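Local coordinates for protein fructosyl amine: oxygen oxidoreductase (Aspergillus fumigatus, PDB 3DJD) that binds FAD and probably oxidises fructosyl amines, with molecular oxygen as the electron acceptor, at residues I72-A77 and F367-S372; C337-N342 and G361-G366. All coordinates share one frame; numbering follows the deposited sequence.

Contact 1 of 2, residues I72-A77 and F367-S372. With FAD (flavin-adenine dinucleotide), chain C.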
ATOM      1  N   ILE A  72      -1.098  18.400  -4.127  1.00 22.28           N
ATOM      2  CA  ILE A  72      -2.513  18.466  -4.551  1.00 21.22           C
ATOM      3  C   ILE A  72      -3.225  17.122  -4.305  1.00 19.79           C
ATOM      4  O   ILE A  72      -4.310  17.081  -3.708  1.00 19.13           O
ATOM      5  CB  ILE A  72      -2.659  18.824  -6.057  1.00 21.76           C
ATOM      6  CG1 ILE A  72      -2.129  20.241  -6.338  1.00 24.43           C
ATOM      7  CG2 ILE A  72      -4.126  18.687  -6.520  1.00 21.33           C
ATOM      8  CD1 ILE A  72      -1.770  20.487  -7.786  1.00 27.64           C
ATOM      9  N   LEU A  73      -2.614  16.036  -4.774  1.00 17.74           N
ATOM     10  CA  LEU A  73      -3.230  14.710  -4.636  1.00 16.97           C
ATOM     11  C   LEU A  73      -3.300  14.277  -3.175  1.00 16.21           C
ATOM     12  O   LEU A  73      -4.311  13.733  -2.744  1.00 15.47           O
ATOM     13  CB  LEU A  73      -2.471  13.665  -5.467  1.00 17.33           C
ATOM     14  CG  LEU A  73      -2.354  13.957  -6.961  1.00 17.74           C
ATOM     15  CD1 LEU A  73      -1.562  12.833  -7.642  1.00 18.48           C
ATOM     16  CD2 LEU A  73      -3.706  14.167  -7.639  1.00 18.08           C
ATOM     17  N   ALA A  74      -2.229  14.527  -2.422  1.00 16.17           N
ATOM     18  CA  ALA A  74      -2.201  14.222  -0.986  1.00 16.22           C
ATOM     19  C   ALA A  74      -3.262  15.007  -0.186  1.00 17.01           C
ATOM     20  O   ALA A  74      -3.875  14.471   0.735  1.00 16.29           O
ATOM     21  CB  ALA A  74      -0.785  14.430  -0.408  1.00 16.68           C
ATOM     22  N   GLU A  75      -3.477  16.261  -0.571  1.00 17.34           N
ATOM     23  CA  GLU A  75      -4.477  17.139   0.039  1.00 18.66           C
ATOM     24  C   GLU A  75      -5.877  16.577  -0.188  1.00 17.21           C
ATOM     25  O   GLU A  75      -6.703  16.517   0.733  1.00 16.84           O
ATOM     26  CB  GLU A  75      -4.389  18.534  -0.593  1.00 19.47           C
ATOM     27  CG  GLU A  75      -4.616  19.722   0.338  1.00 26.78           C
ATOM     28  CD  GLU A  75      -5.682  19.484   1.397  1.00 33.61           C
ATOM     29  OE1 GLU A  75      -6.899  19.534   1.062  1.00 36.46           O
ATOM     30  OE2 GLU A  75      -5.293  19.242   2.567  1.00 35.95           O
ATOM     31  N   GLU A  76      -6.148  16.174  -1.423  1.00 15.89           N
ATOM     32  CA  GLU A  76      -7.447  15.608  -1.734  1.00 15.58           C
ATOM     33  C   GLU A  76      -7.655  14.321  -0.935  1.00 14.03           C
ATOM     34  O   GLU A  76      -8.763  14.055  -0.492  1.00 13.69           O
ATOM     35  CB  GLU A  76      -7.542  15.340  -3.223  1.00 17.32           C
ATOM     36  CG  GLU A  76      -8.926  15.038  -3.727  1.00 20.96           C
ATOM     37  CD  GLU A  76      -8.946  14.874  -5.236  1.00 27.16           C
ATOM     38  OE1 GLU A  76      -8.049  15.438  -5.921  1.00 28.46           O
ATOM     39  OE2 GLU A  76      -9.859  14.176  -5.718  1.00 29.37           O
ATOM     40  N   ALA A  77      -6.592  13.523  -0.792  1.00 12.60           N
ATOM     41  CA  ALA A  77      -6.698  12.250  -0.064  1.00 12.41           C
ATOM     42  C   ALA A  77      -7.007  12.528   1.406  1.00 11.89           C
ATOM     43  O   ALA A  77      -7.966  11.979   1.986  1.00 11.47           O
ATOM     44  CB  ALA A  77      -5.407  11.430  -0.222  1.00 11.62           C
ATOM     45  N   PHE A 367      -1.753   3.732  -0.078  1.00  8.79           N
ATOM     46  CA  PHE A 367      -2.964   3.460   0.716  1.00  9.02           C
ATOM     47  C   PHE A 367      -3.709   4.726   1.152  1.00  9.48           C
ATOM     48  O   PHE A 367      -4.965   4.794   1.094  1.00  9.86           O
ATOM     49  CB  PHE A 367      -2.791   2.539   1.921  1.00  8.83           C
ATOM     50  CG  PHE A 367      -4.120   2.207   2.523  1.00  8.96           C
ATOM     51  CD1 PHE A 367      -4.895   1.189   1.964  1.00  8.24           C
ATOM     52  CD2 PHE A 367      -4.687   3.042   3.497  1.00  8.65           C
ATOM     53  CE1 PHE A 367      -6.194   0.927   2.441  1.00  9.85           C
ATOM     54  CE2 PHE A 367      -5.978   2.783   3.987  1.00 10.22           C
ATOM     55  CZ  PHE A 367      -6.720   1.712   3.464  1.00  9.93           C
ATOM     56  N   LYS A 368      -2.946   5.748   1.516  1.00  9.17           N
ATOM     57  CA  LYS A 368      -3.554   6.973   1.987  1.00 10.22           C
ATOM     58  C   LYS A 368      -4.473   7.619   0.930  1.00  9.50           C
ATOM     59  O   LYS A 368      -5.309   8.445   1.269  1.00  8.98           O
ATOM     60  CB  LYS A 368      -2.477   7.929   2.493  1.00 11.95           C
ATOM     61  CG  LYS A 368      -1.961   8.903   1.518  1.00 16.65           C
ATOM     62  CD  LYS A 368      -1.309  10.080   2.279  1.00 22.16           C
ATOM     63  CE  LYS A 368      -0.447  10.933   1.361  1.00 24.30           C
ATOM     64  NZ  LYS A 368       0.458  11.859   2.124  1.00 26.01           N
ATOM     65  N   TYR A 369      -4.270   7.268  -0.345  1.00  8.65           N
ATOM     66  CA  TYR A 369      -5.111   7.764  -1.453  1.00  8.89           C
ATOM     67  C   TYR A 369      -6.415   6.986  -1.696  1.00  8.83           C
ATOM     68  O   TYR A 369      -7.154   7.307  -2.633  1.00  8.04           O
ATOM     69  CB  TYR A 369      -4.265   7.795  -2.739  1.00  9.89           C
ATOM     70  CG  TYR A 369      -3.020   8.646  -2.556  1.00 10.20           C
ATOM     71  CD1 TYR A 369      -3.030  10.002  -2.884  1.00 12.41           C
ATOM     72  CD2 TYR A 369      -1.863   8.101  -2.006  1.00 10.10           C
ATOM     73  CE1 TYR A 369      -1.887  10.798  -2.685  1.00 12.23           C
ATOM     74  CE2 TYR A 369      -0.722   8.869  -1.806  1.00 10.58           C
ATOM     75  CZ  TYR A 369      -0.739  10.210  -2.141  1.00 11.87           C
ATOM     76  OH  TYR A 369       0.411  10.941  -1.921  1.00 15.54           O
ATOM     77  N   LEU A 370      -6.691   5.956  -0.880  1.00  8.19           N
ATOM     78  CA  LEU A 370      -7.974   5.230  -0.980  1.00  7.61           C
ATOM     79  C   LEU A 370      -9.210   6.162  -1.168  1.00  7.63           C
ATOM     80  O   LEU A 370     -10.056   5.915  -2.043  1.00  6.96           O
ATOM     81  CB  LEU A 370      -8.184   4.279   0.206  1.00  7.98           C
ATOM     82  CG  LEU A 370      -9.535   3.535   0.219  1.00  5.65           C
ATOM     83  CD1 LEU A 370      -9.738   2.636  -1.011  1.00  7.41           C
ATOM     84  CD2 LEU A 370      -9.712   2.701   1.534  1.00  7.81           C
ATOM     85  N   PRO A 371      -9.350   7.222  -0.338  1.00  7.90           N
ATOM     86  CA  PRO A 371     -10.575   8.035  -0.491  1.00  8.08           C
ATOM     87  C   PRO A 371     -10.706   8.782  -1.819  1.00  8.71           C
ATOM     88  O   PRO A 371     -11.821   9.150  -2.171  1.00  8.87           O
ATOM     89  CB  PRO A 371     -10.473   9.063   0.663  1.00  7.94           C
ATOM     90  CG  PRO A 371      -9.513   8.408   1.631  1.00  8.11           C
ATOM     91  CD  PRO A 371      -8.523   7.698   0.784  1.00  8.35           C
ATOM     92  N   SER A 372      -9.597   8.982  -2.539  1.00  8.38           N
ATOM     93  CA  SER A 372      -9.595   9.953  -3.656  1.00  8.95           C
ATOM     94  C   SER A 372      -9.016   9.455  -4.983  1.00  8.96           C
ATOM     95  O   SER A 372      -9.342  10.008  -6.018  1.00  9.22           O
ATOM     96  CB  SER A 372      -8.760  11.164  -3.230  1.00  9.26           C
ATOM     97  OG  SER A 372      -7.482  10.757  -2.800  1.00 10.22           O
TER
HETATM   98  PA  FAD C 500      -3.471  -3.819  -3.888  1.00  9.48           P
HETATM   99  O1A FAD C 500      -4.296  -3.164  -2.851  1.00  8.99           O
HETATM  100  O2A FAD C 500      -2.435  -4.781  -3.475  1.00  9.35           O
HETATM  101  O5B FAD C 500      -4.555  -4.594  -4.780  1.00  9.84           O
HETATM  102  C5B FAD C 500      -4.205  -5.357  -5.908  1.00  7.59           C
HETATM  103  C4B FAD C 500      -5.340  -6.344  -6.113  1.00  8.37           C
HETATM  104  O4B FAD C 500      -5.003  -7.024  -7.353  1.00  9.05           O
HETATM  105  C3B FAD C 500      -5.355  -7.413  -5.018  1.00 10.25           C
HETATM  106  O3B FAD C 500      -6.601  -7.376  -4.352  1.00  9.80           O
HETATM  107  C2B FAD C 500      -5.161  -8.729  -5.806  1.00 10.47           C
HETATM  108  O2B FAD C 500      -5.983  -9.821  -5.297  1.00  8.25           O
HETATM  109  C1B FAD C 500      -5.563  -8.292  -7.242  1.00  9.52           C
HETATM  110  N9A FAD C 500      -5.137  -9.325  -8.221  1.00  9.52           N
HETATM  111  C8A FAD C 500      -3.986 -10.038  -8.224  1.00 10.74           C
HETATM  112  N7A FAD C 500      -4.007 -10.893  -9.267  1.00  9.58           N
HETATM  113  C5A FAD C 500      -5.190 -10.741  -9.892  1.00  9.30           C
HETATM  114  C6A FAD C 500      -5.789 -11.344 -11.003  1.00  8.56           C
HETATM  115  N6A FAD C 500      -5.170 -12.359 -11.638  1.00  8.85           N
HETATM  116  N1A FAD C 500      -7.019 -10.924 -11.384  1.00  9.13           N
HETATM  117  C2A FAD C 500      -7.660  -9.939 -10.736  1.00  8.62           C
HETATM  118  N3A FAD C 500      -7.111  -9.332  -9.687  1.00  9.84           N
HETATM  119  C4A FAD C 500      -5.891  -9.729  -9.246  1.00  9.50           C
HETATM  120  N1  FAD C 500       0.666   3.250   1.964  1.00 10.78           N
HETATM  121  C2  FAD C 500       0.296   4.361   2.721  1.00 11.88           C
HETATM  122  O2  FAD C 500      -0.354   5.267   2.204  1.00 12.40           O
HETATM  123  N3  FAD C 500       0.696   4.436   4.067  1.00 12.86           N
HETATM  124  C4  FAD C 500       1.480   3.428   4.653  1.00 12.96           C
HETATM  125  O4  FAD C 500       1.812   3.502   5.843  1.00 12.60           O
HETATM  126  C4X FAD C 500       1.833   2.313   3.889  1.00 12.51           C
HETATM  127  N5  FAD C 500       2.611   1.297   4.462  1.00 11.65           N
HETATM  128  C5X FAD C 500       2.771   0.085   3.759  1.00 11.35           C
HETATM  129  C6  FAD C 500       3.333  -1.008   4.404  1.00 10.80           C
HETATM  130  C7  FAD C 500       3.454  -2.215   3.720  1.00 11.76           C
HETATM  131  C7M FAD C 500       4.080  -3.421   4.432  1.00 10.47           C
HETATM  132  C8  FAD C 500       3.035  -2.294   2.392  1.00 11.08           C
HETATM  133  C8M FAD C 500       3.134  -3.585   1.572  1.00 11.33           C
HETATM  134  C9  FAD C 500       2.447  -1.222   1.751  1.00 10.06           C
HETATM  135  C9A FAD C 500       2.321  -0.013   2.429  1.00  9.63           C
HETATM  136  N10 FAD C 500       1.752   1.103   1.793  1.00 11.23           N
HETATM  137  C10 FAD C 500       1.427   2.227   2.548  1.00  9.65           C
HETATM  138  C1' FAD C 500       1.491   1.123   0.347  1.00 11.30           C
HETATM  139  C2' FAD C 500       0.037   0.731   0.026  1.00 10.13           C
HETATM  140  O2' FAD C 500      -0.344  -0.374   0.838  1.00  9.23           O
HETATM  141  C3' FAD C 500      -0.069   0.288  -1.439  1.00  8.30           C
HETATM  142  O3' FAD C 500       0.664   1.195  -2.264  1.00  7.68           O
HETATM  143  C4' FAD C 500      -1.525   0.241  -1.929  1.00  8.45           C
HETATM  144  O4' FAD C 500      -2.322  -0.460  -1.022  1.00  9.68           O
HETATM  145  C5' FAD C 500      -1.529  -0.538  -3.247  1.00  9.03           C
HETATM  146  O5' FAD C 500      -2.826  -0.509  -3.812  1.00  7.05           O
HETATM  147  P   FAD C 500      -3.120  -1.236  -5.207  1.00  9.00           P
HETATM  148  O1P FAD C 500      -2.174  -0.807  -6.263  1.00  7.70           O
HETATM  149  O2P FAD C 500      -4.577  -1.150  -5.391  1.00  8.13           O
HETATM  150  O3P FAD C 500      -2.727  -2.810  -4.872  1.00  8.97           O
HETATM  151  O   HOH W   1      -5.696  11.911  -4.340  1.00 13.59           O

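Contact 2 of 2, residues C337-N342 and G361-G366. With FAD (flavin-adenine dinucleotide), chain C.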
ATOM      1  N   CYS A 337       3.848  -4.271  -3.280  1.00 10.87           N
ATOM      2  CA  CYS A 337       3.388  -3.157  -4.107  1.00 10.49           C
ATOM      3  C   CYS A 337       4.284  -3.155  -5.344  1.00 10.68           C
ATOM      4  O   CYS A 337       4.937  -4.186  -5.630  1.00 11.02           O
ATOM      5  CB  CYS A 337       3.383  -1.835  -3.325  1.00 10.64           C
ATOM      6  SG  CYS A 337       2.409  -0.516  -4.107  1.00 12.02           S
ATOM      7  N   ALA A 338       4.306  -2.057  -6.085  1.00 10.27           N
ATOM      8  CA  ALA A 338       5.162  -1.980  -7.268  1.00 10.57           C
ATOM      9  C   ALA A 338       5.654  -0.564  -7.471  1.00 11.35           C
ATOM     10  O   ALA A 338       4.861   0.378  -7.538  1.00 11.66           O
ATOM     11  CB  ALA A 338       4.437  -2.496  -8.517  1.00 10.25           C
ATOM     12  N   ASP A 339       6.976  -0.424  -7.616  1.00 10.84           N
ATOM     13  CA  ASP A 339       7.612   0.891  -7.765  1.00 12.15           C
ATOM     14  C   ASP A 339       7.852   1.243  -9.207  1.00 12.48           C
ATOM     15  O   ASP A 339       8.393   0.427  -9.969  1.00 12.15           O
ATOM     16  CB  ASP A 339       8.987   0.908  -7.088  1.00 12.22           C
ATOM     17  CG  ASP A 339       8.899   0.861  -5.554  1.00 13.40           C
ATOM     18  OD1 ASP A 339       8.032   1.556  -4.992  1.00 13.11           O
ATOM     19  OD2 ASP A 339       9.720   0.146  -4.932  1.00 15.55           O
ATOM     20  N   THR A 340       7.508   2.482  -9.556  1.00 12.58           N
ATOM     21  CA  THR A 340       7.945   3.079 -10.813  1.00 12.88           C
ATOM     22  C   THR A 340       9.381   3.606 -10.605  1.00 14.12           C
ATOM     23  O   THR A 340       9.901   3.649  -9.462  1.00 13.81           O
ATOM     24  CB  THR A 340       7.040   4.231 -11.228  1.00 13.15           C
ATOM     25  OG1 THR A 340       7.003   5.179 -10.160  1.00 13.14           O
ATOM     26  CG2 THR A 340       5.608   3.737 -11.546  1.00 11.37           C
ATOM     27  N   ALA A 341      10.036   3.978 -11.703  1.00 15.04           N
ATOM     28  CA  ALA A 341      11.451   4.379 -11.652  1.00 16.17           C
ATOM     29  C   ALA A 341      11.754   5.620 -10.795  1.00 16.52           C
ATOM     30  O   ALA A 341      12.914   5.845 -10.388  1.00 16.50           O
ATOM     31  CB  ALA A 341      12.001   4.548 -13.074  1.00 16.58           C
ATOM     32  N   ASN A 342      10.721   6.425 -10.536  1.00 16.10           N
ATOM     33  CA  ASN A 342      10.815   7.625  -9.697  1.00 16.53           C
ATOM     34  C   ASN A 342       9.752   7.649  -8.581  1.00 16.54           C
ATOM     35  O   ASN A 342       9.540   8.682  -7.918  1.00 16.23           O
ATOM     36  CB  ASN A 342      10.685   8.881 -10.569  1.00 17.83           C
ATOM     37  CG  ASN A 342       9.388   8.922 -11.369  1.00 20.40           C
ATOM     38  OD1 ASN A 342       8.526   8.005 -11.304  1.00 20.95           O
ATOM     39  ND2 ASN A 342       9.246   9.991 -12.163  1.00 25.05           N
ATOM     40  N   GLY A 361       1.325   1.365 -10.109  1.00 11.93           N
ATOM     41  CA  GLY A 361       2.592   2.031  -9.725  1.00 11.21           C
ATOM     42  C   GLY A 361       2.462   2.848  -8.442  1.00 10.86           C
ATOM     43  O   GLY A 361       3.083   3.900  -8.304  1.00 11.33           O
ATOM     44  N   ALA A 362       1.616   2.381  -7.510  1.00  9.81           N
ATOM     45  CA  ALA A 362       1.412   3.074  -6.210  1.00 10.65           C
ATOM     46  C   ALA A 362       2.732   3.253  -5.419  1.00 10.81           C
ATOM     47  O   ALA A 362       2.823   4.082  -4.496  1.00 10.45           O
ATOM     48  CB  ALA A 362       0.378   2.293  -5.359  1.00  9.96           C
ATOM     49  N   SER A 363       3.747   2.468  -5.787  1.00 10.16           N
ATOM     50  CA  SER A 363       5.123   2.702  -5.335  1.00 10.60           C
ATOM     51  C   SER A 363       5.228   2.719  -3.809  1.00 11.10           C
ATOM     52  O   SER A 363       5.986   3.516  -3.232  1.00 11.54           O
ATOM     53  CB  SER A 363       5.696   3.993  -5.962  1.00 10.96           C
ATOM     54  OG  SER A 363       5.746   3.915  -7.389  1.00  9.98           O
ATOM     55  N   GLY A 364       4.488   1.810  -3.170  1.00 10.55           N
ATOM     56  CA  GLY A 364       4.574   1.644  -1.718  1.00 11.98           C
ATOM     57  C   GLY A 364       3.999   2.774  -0.898  1.00 12.22           C
ATOM     58  O   GLY A 364       4.189   2.818   0.323  1.00 13.08           O
ATOM     59  N   ARG A 365       3.268   3.680  -1.548  1.00 11.73           N
ATOM     60  CA  ARG A 365       2.716   4.830  -0.839  1.00 12.57           C
ATOM     61  C   ARG A 365       1.245   5.110  -1.163  1.00 12.20           C
ATOM     62  O   ARG A 365       0.755   6.201  -0.878  1.00 12.93           O
ATOM     63  CB  ARG A 365       3.602   6.090  -1.020  1.00 13.05           C
ATOM     64  CG  ARG A 365       3.711   6.557  -2.427  1.00 13.65           C
ATOM     65  CD  ARG A 365       4.896   7.511  -2.604  1.00 17.57           C
ATOM     66  NE  ARG A 365       4.918   8.058  -3.958  1.00 17.66           N
ATOM     67  CZ  ARG A 365       4.177   9.095  -4.354  1.00 20.30           C
ATOM     68  NH1 ARG A 365       3.347   9.696  -3.506  1.00 20.37           N
ATOM     69  NH2 ARG A 365       4.248   9.527  -5.603  1.00 18.99           N
ATOM     70  N   GLY A 366       0.519   4.106  -1.674  1.00  9.92           N
ATOM     71  CA  GLY A 366      -0.797   4.374  -2.233  1.00 10.01           C
ATOM     72  C   GLY A 366      -1.975   4.221  -1.295  1.00  9.85           C
ATOM     73  O   GLY A 366      -3.107   4.535  -1.682  1.00  8.86           O
TER
HETATM   74  PA  FAD C 500      -3.471  -3.819  -3.888  1.00  9.48           P
HETATM   75  O1A FAD C 500      -4.296  -3.164  -2.851  1.00  8.99           O
HETATM   76  O2A FAD C 500      -2.435  -4.781  -3.475  1.00  9.35           O
HETATM   77  O5B FAD C 500      -4.555  -4.594  -4.780  1.00  9.84           O
HETATM   78  C5B FAD C 500      -4.205  -5.357  -5.908  1.00  7.59           C
HETATM   79  C4B FAD C 500      -5.340  -6.344  -6.113  1.00  8.37           C
HETATM   80  O4B FAD C 500      -5.003  -7.024  -7.353  1.00  9.05           O
HETATM   81  C3B FAD C 500      -5.355  -7.413  -5.018  1.00 10.25           C
HETATM   82  O3B FAD C 500      -6.601  -7.376  -4.352  1.00  9.80           O
HETATM   83  C2B FAD C 500      -5.161  -8.729  -5.806  1.00 10.47           C
HETATM   84  O2B FAD C 500      -5.983  -9.821  -5.297  1.00  8.25           O
HETATM   85  C1B FAD C 500      -5.563  -8.292  -7.242  1.00  9.52           C
HETATM   86  N9A FAD C 500      -5.137  -9.325  -8.221  1.00  9.52           N
HETATM   87  C8A FAD C 500      -3.986 -10.038  -8.224  1.00 10.74           C
HETATM   88  N7A FAD C 500      -4.007 -10.893  -9.267  1.00  9.58           N
HETATM   89  C5A FAD C 500      -5.190 -10.741  -9.892  1.00  9.30           C
HETATM   90  C6A FAD C 500      -5.789 -11.344 -11.003  1.00  8.56           C
HETATM   91  N6A FAD C 500      -5.170 -12.359 -11.638  1.00  8.85           N
HETATM   92  N1A FAD C 500      -7.019 -10.924 -11.384  1.00  9.13           N
HETATM   93  C2A FAD C 500      -7.660  -9.939 -10.736  1.00  8.62           C
HETATM   94  N3A FAD C 500      -7.111  -9.332  -9.687  1.00  9.84           N
HETATM   95  C4A FAD C 500      -5.891  -9.729  -9.246  1.00  9.50           C
HETATM   96  N1  FAD C 500       0.666   3.250   1.964  1.00 10.78           N
HETATM   97  C2  FAD C 500       0.296   4.361   2.721  1.00 11.88           C
HETATM   98  O2  FAD C 500      -0.354   5.267   2.204  1.00 12.40           O
HETATM   99  N3  FAD C 500       0.696   4.436   4.067  1.00 12.86           N
HETATM  100  C4  FAD C 500       1.480   3.428   4.653  1.00 12.96           C
HETATM  101  O4  FAD C 500       1.812   3.502   5.843  1.00 12.60           O
HETATM  102  C4X FAD C 500       1.833   2.313   3.889  1.00 12.51           C
HETATM  103  N5  FAD C 500       2.611   1.297   4.462  1.00 11.65           N
HETATM  104  C5X FAD C 500       2.771   0.085   3.759  1.00 11.35           C
HETATM  105  C6  FAD C 500       3.333  -1.008   4.404  1.00 10.80           C
HETATM  106  C7  FAD C 500       3.454  -2.215   3.720  1.00 11.76           C
HETATM  107  C7M FAD C 500       4.080  -3.421   4.432  1.00 10.47           C
HETATM  108  C8  FAD C 500       3.035  -2.294   2.392  1.00 11.08           C
HETATM  109  C8M FAD C 500       3.134  -3.585   1.572  1.00 11.33           C
HETATM  110  C9  FAD C 500       2.447  -1.222   1.751  1.00 10.06           C
HETATM  111  C9A FAD C 500       2.321  -0.013   2.429  1.00  9.63           C
HETATM  112  N10 FAD C 500       1.752   1.103   1.793  1.00 11.23           N
HETATM  113  C10 FAD C 500       1.427   2.227   2.548  1.00  9.65           C
HETATM  114  C1' FAD C 500       1.491   1.123   0.347  1.00 11.30           C
HETATM  115  C2' FAD C 500       0.037   0.731   0.026  1.00 10.13           C
HETATM  116  O2' FAD C 500      -0.344  -0.374   0.838  1.00  9.23           O
HETATM  117  C3' FAD C 500      -0.069   0.288  -1.439  1.00  8.30           C
HETATM  118  O3' FAD C 500       0.664   1.195  -2.264  1.00  7.68           O
HETATM  119  C4' FAD C 500      -1.525   0.241  -1.929  1.00  8.45           C
HETATM  120  O4' FAD C 500      -2.322  -0.460  -1.022  1.00  9.68           O
HETATM  121  C5' FAD C 500      -1.529  -0.538  -3.247  1.00  9.03           C
HETATM  122  O5' FAD C 500      -2.826  -0.509  -3.812  1.00  7.05           O
HETATM  123  P   FAD C 500      -3.120  -1.236  -5.207  1.00  9.00           P
HETATM  124  O1P FAD C 500      -2.174  -0.807  -6.263  1.00  7.70           O
HETATM  125  O2P FAD C 500      -4.577  -1.150  -5.391  1.00  8.13           O
HETATM  126  O3P FAD C 500      -2.727  -2.810  -4.872  1.00  8.97           O

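Contact 1 of 2, residues I72-A77 and F367-S372
The backbones of helix segment I72-A77 and segment F367-S372 come closest at A77 and Y369, whose CA atoms lie 5.0 Å apart. No direct hydrogen bond joins the two segments. A77 fills the middle of the contact. Its CB sits 3.3 Å from K368 O and also touches Y369 CD1. The Y369 ring presents an edge to the helix backbone, with CE1 3.8 Å from A74 N. L73 CB packs beside the same ring carbon. S372 packs on A77 and E76, with S372 CB against E76 CG. With chi1 at 54°, OG of S372 tucks back over its own backbone and lies 3.2 Å from A77 CA. A water completes the link: it donates to L73 O at 2.8 Å and is also hydrogen-bonded to S372 OG. The straight K368 side chain reaches A74, with K368 NZ 3.8 Å from A74 CB. NZ also makes a weak hydrogen bond to S56 O, and W81 NE1 binds K368 O from further along the helix. The start of the second segment serves the cofactor. F367 N donates to FAD N1, and K368 N donates to FAD O2 at 2.7 Å. Backbone amides on the N1-C2=O2 edge of the isoalloxazine ring are a recurring feature of flavoprotein FAD sites, and here the helix packs behind the segment that supplies them.

Contact 2 of 2, residues C337-N342 and G361-G366
C337 lays its SG against the CB of A362, 3.7 Å away, within the FAD site. C337 turns SG away from its own N (chi1 -164°), which brings it to the turn of the second segment. There C337 SG accepts a hydrogen bond from G364 N at 3.3 Å. C337 SG also lies 3.1 Å from the ribityl hydroxyl O3' of FAD. A362 CB touches the same hydroxyl, and G366 N donates to FAD O3' at 3.0 Å.

The turn is a type I' beta turn from A362 to R365, with S363 and G364 at its corners, both at positive phi. A338 O receives S363 N at 2.9 Å, from above the carbonyl plane. A weaker CH...O contact from G361 CA reaches the same oxygen.

S363 makes two of the three hydrogen bonds between the segments. S363 OG accepts T340 N at 3.1 Å in a nearly straight bond (171°). S363 OG also donates to G361 O at 2.8 Å, from well above that carbonyl plane. One hydroxyl thus ties the strand end to the chain just before the turn. T340 CG2 packs on G361 CA, while T340 OG1 is bonded to E344 O.

D339 brings OD1 to 3.1 Å from S363 CA. Its other oxygen, OD2, forms salt bridges with R411 and R232. These charges probably stabilise the buried carboxylate.

Segment C337-N342 closes strand 331-339, which pairs antiparallel with strand 232-242 in the large mixed sheet. The partner segment G361-G366 follows strand 356-360 of the six-stranded sheet and leads towards helix 373-382. The contact therefore joins the ends of strands from the two sheets beside the cofactor.

Both contacts are buried, and both draw on the connection between strand 356-360 and helix 373-382. Contact 2 uses its first half and contact 1 its second, so the two adjoin in sequence at G366 and F367. Their centres are 15 Å apart. Contact 1 sets this connection against helix 69-83 by apolar packing and a single bridging water, with E76 at its solvent-exposed side. Contact 2 sets it against strand 331-339 with direct hydrogen bonds, including one to sulfur. Their shares of FAD differ too. Contact 1 reaches the pyrimidine end of the flavin, while contact 2 meets the ribityl chain.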